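Local coordinates for glycosyl transferase (Staphylococcus aureus, PDB 5TZJ), which belongs to glycosyl transferase family 2, with a TarS-type linker domain further along the chain, and holds uridine-diphosphate-N-acetylglucosamine in a pocket, at residues D94-N97 against K98-K102; S193-D197 against K198-Y202; K242-I245 against L246-L250. One frame throughout, in Å; residues are numbered along the deposited sequence.

The three contacts follow one another along the chain, each formed by consecutive residues, so none nests in or crosses another. Contact 1 closes the turn leading from strand 95-96 into helix 100-111. Contact 2 rounds the loop between strands 192-195 and 201-203. Although far apart in sequence, these two touch: strands 95-96 and 201-203 are antiparallel neighbours in one mixed sheet, with Asn97 N 2.8 Å from Tyr200 O, and the centres of contacts 1 and 2 lie about 9 Å apart. Contact 3 spans turns of helix 239-256 in the linker region; its centre is about 33 Å from that of contact 1 and about 26 Å from that of contact 2, and it touches neither.

Contact 1. Residues D94-N97 against K98-K102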
loop_
_atom_site.group_PDB
_atom_site.type_symbol
_atom_site.label_atom_id
_atom_site.label_comp_id
_atom_site.label_asym_id
_atom_site.label_seq_id
_atom_site.Cartn_x
_atom_site.Cartn_y
_atom_site.Cartn_z
ATOM N N ASP A 94 5.989 15.133 -2.242
ATOM C CA ASP A 94 6.267 14.984 -0.805
ATOM C C ASP A 94 7.677 15.499 -0.494
ATOM O O ASP A 94 8.405 15.947 -1.378
ATOM C CB ASP A 94 6.084 13.526 -0.366
ATOM C CG ASP A 94 4.667 13.007 -0.630
ATOM O OD1 ASP A 94 3.730 13.842 -0.660
ATOM O OD2 ASP A 94 4.499 11.777 -0.831
ATOM N N TYR A 95 8.058 15.458 0.779
ATOM C CA TYR A 95 9.433 15.751 1.163
ATOM C C TYR A 95 9.731 15.001 2.452
ATOM O O TYR A 95 8.856 14.344 3.021
ATOM C CB TYR A 95 9.688 17.271 1.301
ATOM C CG TYR A 95 8.638 18.001 2.111
ATOM C CD1 TYR A 95 7.458 18.424 1.517
ATOM C CD2 TYR A 95 8.829 18.268 3.465
ATOM C CE1 TYR A 95 6.492 19.076 2.249
ATOM C CE2 TYR A 95 7.871 18.934 4.196
ATOM C CZ TYR A 95 6.698 19.319 3.574
ATOM O OH TYR A 95 5.725 19.988 4.283
ATOM N N ILE A 96 10.989 15.084 2.904
ATOM C CA ILE A 96 11.444 14.270 4.027
ATOM C C ILE A 96 12.229 15.137 5.015
ATOM O O ILE A 96 12.781 16.188 4.666
ATOM C CB ILE A 96 12.286 13.049 3.556
ATOM C CG1 ILE A 96 13.573 13.491 2.863
ATOM C CG2 ILE A 96 11.480 12.161 2.555
ATOM C CD1 ILE A 96 14.578 12.370 2.663
ATOM N N ASN A 97 12.249 14.685 6.271
ATOM C CA ASN A 97 12.968 15.384 7.335
ATOM C C ASN A 97 14.464 15.418 7.043
ATOM O O ASN A 97 15.020 14.499 6.442
ATOM C CB ASN A 97 12.712 14.672 8.674
ATOM C CG ASN A 97 13.298 15.411 9.862
ATOM O OD1 ASN A 97 14.508 15.671 9.938
ATOM N ND2 ASN A 97 12.432 15.755 10.806
ATOM N N LYS A 98 15.141 16.474 7.512
ATOM C CA LYS A 98 16.550 16.623 7.161
ATOM C C LYS A 98 17.430 15.567 7.829
ATOM O O LYS A 98 18.510 15.259 7.312
ATOM C CB LYS A 98 17.034 18.034 7.509
ATOM C CG LYS A 98 17.328 18.209 8.971
ATOM C CD LYS A 98 17.867 19.598 9.283
ATOM C CE LYS A 98 16.768 20.488 9.841
ATOM N NZ LYS A 98 16.214 19.929 11.117
ATOM N N GLU A 99 16.986 14.977 8.936
ATOM C CA GLU A 99 17.728 13.918 9.603
ATOM C C GLU A 99 17.292 12.517 9.174
ATOM O O GLU A 99 17.775 11.527 9.741
ATOM C CB GLU A 99 17.594 14.089 11.116
ATOM C CG GLU A 99 18.017 15.486 11.543
ATOM C CD GLU A 99 17.988 15.691 13.039
ATOM O OE1 GLU A 99 18.859 15.141 13.763
ATOM O OE2 GLU A 99 17.075 16.410 13.487
ATOM N N THR A 100 16.425 12.408 8.168
ATOM C CA THR A 100 15.882 11.103 7.799
ATOM C C THR A 100 16.982 10.107 7.465
ATOM O O THR A 100 17.041 9.021 8.047
ATOM C CB THR A 100 14.920 11.245 6.624
ATOM O OG1 THR A 100 13.798 12.028 7.044
ATOM C CG2 THR A 100 14.450 9.886 6.166
ATOM N N LEU A 101 17.869 10.453 6.532
ATOM C CA LEU A 101 18.867 9.473 6.104
ATOM C C LEU A 101 19.882 9.191 7.213
ATOM O O LEU A 101 20.356 8.058 7.357
ATOM C CB LEU A 101 19.569 9.950 4.820
ATOM C CG LEU A 101 18.696 10.091 3.557
ATOM C CD1 LEU A 101 19.551 10.160 2.255
ATOM C CD2 LEU A 101 17.629 8.988 3.474
ATOM N N LYS A 102 20.242 10.209 7.989
ATOM C CA LYS A 102 21.128 9.980 9.127
ATOM C C LYS A 102 20.472 9.051 10.149
ATOM O O LYS A 102 21.036 8.015 10.519
ATOM C CB LYS A 102 21.506 11.312 9.768
ATOM C CG LYS A 102 22.437 11.195 10.947
ATOM C CD LYS A 102 22.638 12.561 11.553
ATOM C CE LYS A 102 21.317 13.174 12.006
ATOM N NZ LYS A 102 21.523 14.418 12.809
#
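Lys98 lies at the margin of the turn, its CG 3.9 Å from Asn97 OD1. Glu99, at the N-cap position of helix 100-111, is gripped through its backbone: Glu99 N donates to Asn97 OD1 over 2.8 Å, nearly straight at 175° and on an in-plane lone pair. This is an Asx turn: Asn97 CG lies anti to the backbone N (chi1 -174°) and beside the carbonyl carbon, which sets OD1 close to the following N-H groups. Thr100 then closes a type I beta turn, with Thr100 N reaching Asn97 O at 3.1 Å from well above the carbonyl plane. The hydroxyl joins it from the same face, Thr100 OG1 donating to Asn97 O at 2.8 Å, while the CB of Thr100 meets Ile96 CD1 at 4.1 Å. One helical turn on, Lys102 NZ pairs with Glu99 OE1 at 2.9 Å and also bridges to Asp27. With Gln26 NE2 as a further donor, Asn97 O accepts three bonds. The amide of Asn97 is engaged at both ends, OD1 by Glu99 and ND2 by Ala199 O, which fixes its rotation and ties the helix start to the neighbouring loop.

Contact 2. Residues S193-D197 against K198-Y202; sequences SVLSD and KAYYY
Leu195 and Tyr200 meet at about a right angle, the leucine branch lying over one face of the phenol. Its CG is 4.0 Å from Tyr200 CE2; the still closer approach modelled for the methyl CD2 is too short to be trusted, so only the side of approach is secure. Lys198 covers the other face, its CG 3.3 Å above the ring plane and displaced toward the rim. A chi1 of 55° sets that CG between the backbone N and carbonyl carbon of Lys198, folding the start of the chain back onto the ring. The edge is occupied as well: Asp197 N comes within 3.8 Å of Tyr200 CE2, near the ring plane, and Asp197 CB sits 3.4 Å from Tyr200 OH. That hydroxyl is hydrogen-bonded to Asp103, which anchors the far end of the ring. The solvent side is looser. Asp197 is exposed and turns its carboxylate away, OD1 bonding to Thr136; its OD2 stays 6.4 Å from Lys198 NZ, too far for the opposite charges to pair directly. The loop bridges strands 192-195 and 201-203, both parallel partners of strand 115-122, and helix 100-111 covers its packed part, Phe107 touching Leu195 and Thr100 touching Tyr200.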
loop_
_atom_site.group_PDB
_atom_site.type_symbol
_atom_site.label_atom_id
_atom_site.label_comp_id
_atom_site.label_asym_id
_atom_site.label_seq_id
_atom_site.Cartn_x
_atom_site.Cartn_y
_atom_site.Cartn_z
ATOM N N SER A 193 11.282 -3.204 10.645
ATOM C CA SER A 193 11.454 -2.342 11.806
ATOM C C SER A 193 10.631 -1.086 11.599
ATOM O O SER A 193 10.166 -0.800 10.500
ATOM C CB SER A 193 12.924 -1.963 12.030
ATOM O OG SER A 193 13.755 -3.085 11.856
ATOM N N VAL A 194 10.468 -0.324 12.670
ATOM C CA VAL A 194 9.677 0.896 12.653
ATOM C C VAL A 194 10.476 1.954 13.377
ATOM O O VAL A 194 10.842 1.769 14.552
ATOM C CB VAL A 194 8.301 0.722 13.313
ATOM C CG1 VAL A 194 7.495 2.012 13.169
ATOM C CG2 VAL A 194 7.540 -0.454 12.677
ATOM N N LEU A 195 10.747 3.057 12.689
ATOM C CA LEU A 195 11.461 4.180 13.279
ATOM C C LEU A 195 10.475 5.339 13.412
ATOM O O LEU A 195 9.965 5.843 12.405
ATOM C CB LEU A 195 12.685 4.530 12.432
ATOM C CG LEU A 195 13.622 5.650 12.843
ATOM C CD1 LEU A 195 15.023 5.150 13.000
ATOM C CD2 LEU A 195 13.624 6.566 11.698
ATOM N N SER A 196 10.156 5.710 14.658
ATOM C CA SER A 196 9.152 6.732 14.931
ATOM C C SER A 196 9.687 7.920 15.730
ATOM O O SER A 196 8.898 8.642 16.341
ATOM C CB SER A 196 7.971 6.112 15.671
ATOM O OG SER A 196 7.161 5.365 14.796
ATOM N N ASP A 197 11.002 8.168 15.714
ATOM C CA ASP A 197 11.568 9.184 16.603
ATOM C C ASP A 197 11.133 10.606 16.236
ATOM O O ASP A 197 11.009 11.461 17.130
ATOM C CB ASP A 197 13.092 9.061 16.621
ATOM C CG ASP A 197 13.554 7.846 17.408
ATOM O OD1 ASP A 197 12.688 7.137 17.958
ATOM O OD2 ASP A 197 14.770 7.598 17.497
ATOM N N LYS A 198 10.913 10.890 14.946
ATOM C CA LYS A 198 10.281 12.148 14.555
ATOM C C LYS A 198 9.424 11.929 13.309
ATOM O O LYS A 198 9.240 10.799 12.837
ATOM C CB LYS A 198 11.321 13.254 14.359
ATOM C CG LYS A 198 12.416 12.907 13.395
ATOM C CD LYS A 198 13.718 13.635 13.730
ATOM C CE LYS A 198 14.361 13.049 14.966
ATOM N NZ LYS A 198 15.768 13.485 15.140
ATOM N N ALA A 199 8.825 13.018 12.829
ATOM C CA ALA A 199 8.124 12.982 11.551
ATOM C C ALA A 199 9.167 12.932 10.440
ATOM O O ALA A 199 9.880 13.912 10.214
ATOM C CB ALA A 199 7.215 14.202 11.420
ATOM N N TYR A 200 9.291 11.791 9.764
ATOM C CA TYR A 200 10.286 11.653 8.692
ATOM C C TYR A 200 9.717 11.891 7.300
ATOM O O TYR A 200 10.293 12.657 6.519
ATOM C CB TYR A 200 10.952 10.266 8.752
ATOM C CG TYR A 200 11.802 10.093 10.000
ATOM C CD1 TYR A 200 13.068 10.680 10.097
ATOM C CD2 TYR A 200 11.323 9.386 11.093
ATOM C CE1 TYR A 200 13.850 10.538 11.255
ATOM C CE2 TYR A 200 12.078 9.257 12.257
ATOM C CZ TYR A 200 13.343 9.818 12.332
ATOM O OH TYR A 200 14.092 9.657 13.477
ATOM N N TYR A 201 8.605 11.243 6.966
ATOM C CA TYR A 201 8.028 11.333 5.633
ATOM C C TYR A 201 6.825 12.288 5.675
ATOM O O TYR A 201 5.778 11.972 6.261
ATOM C CB TYR A 201 7.654 9.934 5.123
ATOM C CG TYR A 201 7.308 9.956 3.653
ATOM C CD1 TYR A 201 6.060 10.375 3.230
ATOM C CD2 TYR A 201 8.250 9.609 2.679
ATOM C CE1 TYR A 201 5.761 10.470 1.886
ATOM C CE2 TYR A 201 7.940 9.667 1.343
ATOM C CZ TYR A 201 6.697 10.107 0.951
ATOM O OH TYR A 201 6.383 10.189 -0.392
ATOM N N TYR A 202 6.956 13.439 5.022
ATOM C CA TYR A 202 5.849 14.385 4.900
ATOM C C TYR A 202 5.079 14.146 3.606
ATOM O O TYR A 202 5.629 14.281 2.497
ATOM C CB TYR A 202 6.356 15.828 4.963
ATOM C CG TYR A 202 7.076 16.125 6.239
ATOM C CD1 TYR A 202 8.448 15.942 6.335
ATOM C CD2 TYR A 202 6.393 16.568 7.352
ATOM C CE1 TYR A 202 9.133 16.212 7.506
ATOM C CE2 TYR A 202 7.070 16.852 8.540
ATOM C CZ TYR A 202 8.438 16.662 8.607
ATOM O OH TYR A 202 9.117 16.929 9.765
#

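Contact 3. Residues K242-I245 against L246-L250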
loop_
_atom_site.group_PDB
_atom_site.type_symbol
_atom_site.label_atom_id
_atom_site.label_comp_id
_atom_site.label_asym_id
_atom_site.label_seq_id
_atom_site.Cartn_x
_atom_site.Cartn_y
_atom_site.Cartn_z
ATOM N N LYS A 242 0.318 -18.231 7.359
ATOM C CA LYS A 242 -0.123 -17.695 6.066
ATOM C C LYS A 242 -1.605 -17.372 6.086
ATOM O O LYS A 242 -2.029 -16.302 5.616
ATOM C CB LYS A 242 0.153 -18.695 4.941
ATOM C CG LYS A 242 1.594 -18.937 4.614
ATOM C CD LYS A 242 1.723 -20.408 4.182
ATOM C CE LYS A 242 1.908 -20.485 2.762
ATOM N NZ LYS A 242 2.098 -21.862 2.231
ATOM N N ASP A 243 -2.423 -18.310 6.615
ATOM C CA ASP A 243 -3.864 -18.062 6.714
ATOM C C ASP A 243 -4.122 -16.834 7.556
ATOM O O ASP A 243 -4.975 -16.000 7.219
ATOM C CB ASP A 243 -4.594 -19.258 7.351
ATOM C CG ASP A 243 -4.875 -20.403 6.368
ATOM O OD1 ASP A 243 -4.441 -20.332 5.173
ATOM O OD2 ASP A 243 -5.566 -21.380 6.791
ATOM N N GLN A 244 -3.377 -16.706 8.655
ATOM C CA GLN A 244 -3.581 -15.588 9.569
ATOM C C GLN A 244 -3.188 -14.275 8.921
ATOM O O GLN A 244 -3.876 -13.267 9.110
ATOM C CB GLN A 244 -2.778 -15.801 10.851
ATOM C CG GLN A 244 -3.660 -16.075 12.052
ATOM C CD GLN A 244 -4.675 -14.934 12.311
ATOM O OE1 GLN A 244 -4.431 -13.761 11.976
ATOM N NE2 GLN A 244 -5.815 -15.282 12.883
ATOM N N ILE A 245 -2.094 -14.262 8.141
ATOM C CA ILE A 245 -1.739 -13.038 7.397
ATOM C C ILE A 245 -2.806 -12.692 6.346
ATOM O O ILE A 245 -3.223 -11.531 6.203
ATOM C CB ILE A 245 -0.340 -13.185 6.782
ATOM C CG1 ILE A 245 0.700 -13.197 7.910
ATOM C CG2 ILE A 245 -0.035 -12.080 5.691
ATOM C CD1 ILE A 245 1.987 -13.903 7.455
ATOM N N LEU A 246 -3.244 -13.670 5.572
ATOM C CA LEU A 246 -4.333 -13.402 4.623
ATOM C C LEU A 246 -5.570 -12.842 5.321
ATOM O O LEU A 246 -6.152 -11.852 4.857
ATOM C CB LEU A 246 -4.683 -14.667 3.880
ATOM C CG LEU A 246 -5.611 -14.584 2.675
ATOM C CD1 LEU A 246 -5.246 -13.419 1.685
ATOM C CD2 LEU A 246 -5.509 -15.933 1.897
ATOM N N ALA A 247 -5.971 -13.432 6.472
ATOM C CA ALA A 247 -7.110 -12.890 7.200
ATOM C C ALA A 247 -6.886 -11.437 7.586
ATOM O O ALA A 247 -7.784 -10.608 7.423
ATOM C CB ALA A 247 -7.414 -13.741 8.463
ATOM N N GLU A 248 -5.690 -11.097 8.091
ATOM C CA GLU A 248 -5.427 -9.703 8.459
ATOM C C GLU A 248 -5.498 -8.796 7.237
ATOM O O GLU A 248 -5.958 -7.640 7.339
ATOM C CB GLU A 248 -4.046 -9.518 9.106
ATOM C CG GLU A 248 -3.975 -9.962 10.552
ATOM C CD GLU A 248 -5.139 -9.448 11.423
ATOM O OE1 GLU A 248 -5.500 -8.222 11.363
ATOM O OE2 GLU A 248 -5.682 -10.300 12.167
ATOM N N PHE A 249 -4.951 -9.265 6.113
ATOM C CA PHE A 249 -5.052 -8.480 4.889
ATOM C C PHE A 249 -6.515 -8.277 4.513
ATOM O O PHE A 249 -6.905 -7.193 4.062
ATOM C CB PHE A 249 -4.297 -9.145 3.716
ATOM C CG PHE A 249 -4.409 -8.330 2.440
ATOM C CD1 PHE A 249 -3.721 -7.129 2.317
ATOM C CD2 PHE A 249 -5.334 -8.671 1.469
ATOM C CE1 PHE A 249 -3.872 -6.316 1.167
ATOM C CE2 PHE A 249 -5.472 -7.870 0.319
ATOM C CZ PHE A 249 -4.745 -6.701 0.183
ATOM N N LEU A 250 -7.337 -9.306 4.701
ATOM C CA LEU A 250 -8.760 -9.166 4.367
ATOM C C LEU A 250 -9.463 -8.191 5.325
ATOM O O LEU A 250 -10.304 -7.404 4.892
ATOM C CB LEU A 250 -9.431 -10.539 4.374
ATOM C CG LEU A 250 -8.969 -11.511 3.268
ATOM C CD1 LEU A 250 -9.546 -12.944 3.511
ATOM C CD2 LEU A 250 -9.415 -11.006 1.875
#
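Gln244 and Glu248, one helical turn apart, lie side by side and point the same way, with amide and carboxylate planes only 17° from parallel. Gln244 bends at chi2 (-58°), swinging its amide along the helix toward Glu248, which is itself bent at the same torsion. Their nearest polar atoms are both oxygens, Gln244 OE1 and Glu248 OE2, 3.7 Å apart, so as modelled the pair is an alignment rather than a bond. Below its carboxylate, Glu248 rests CG 3.6 Å from Gln244 O. Other side chains splay outward from the same turns. Leu246 and Phe249 turn to helix 218-233, on Ala229 and Leu233 and on Ile228 respectively, while Ile245 packs on Leu143 and Ala247 on Leu292. Close to the backbone, the CB atoms brush carbonyl oxygens of the preceding turn: Ala247 CB is 3.5 Å from Asp243 O and Phe249 CB 3.6 Å from Ile245 O. Four consecutive i to i+4 backbone bonds run beneath, from Leu246 N to Lys242 O (2.9 Å, 176°) through to Phe249 N to Ile245 O (2.9 Å). These backbone hydrogen bonds thus join the turns, while the apolar side chains attach the helix to its surroundings; the facing oxygens of Gln244 and Glu248 probably add little attraction, whereas the buried Asp243 finds its countercharge in Arg288.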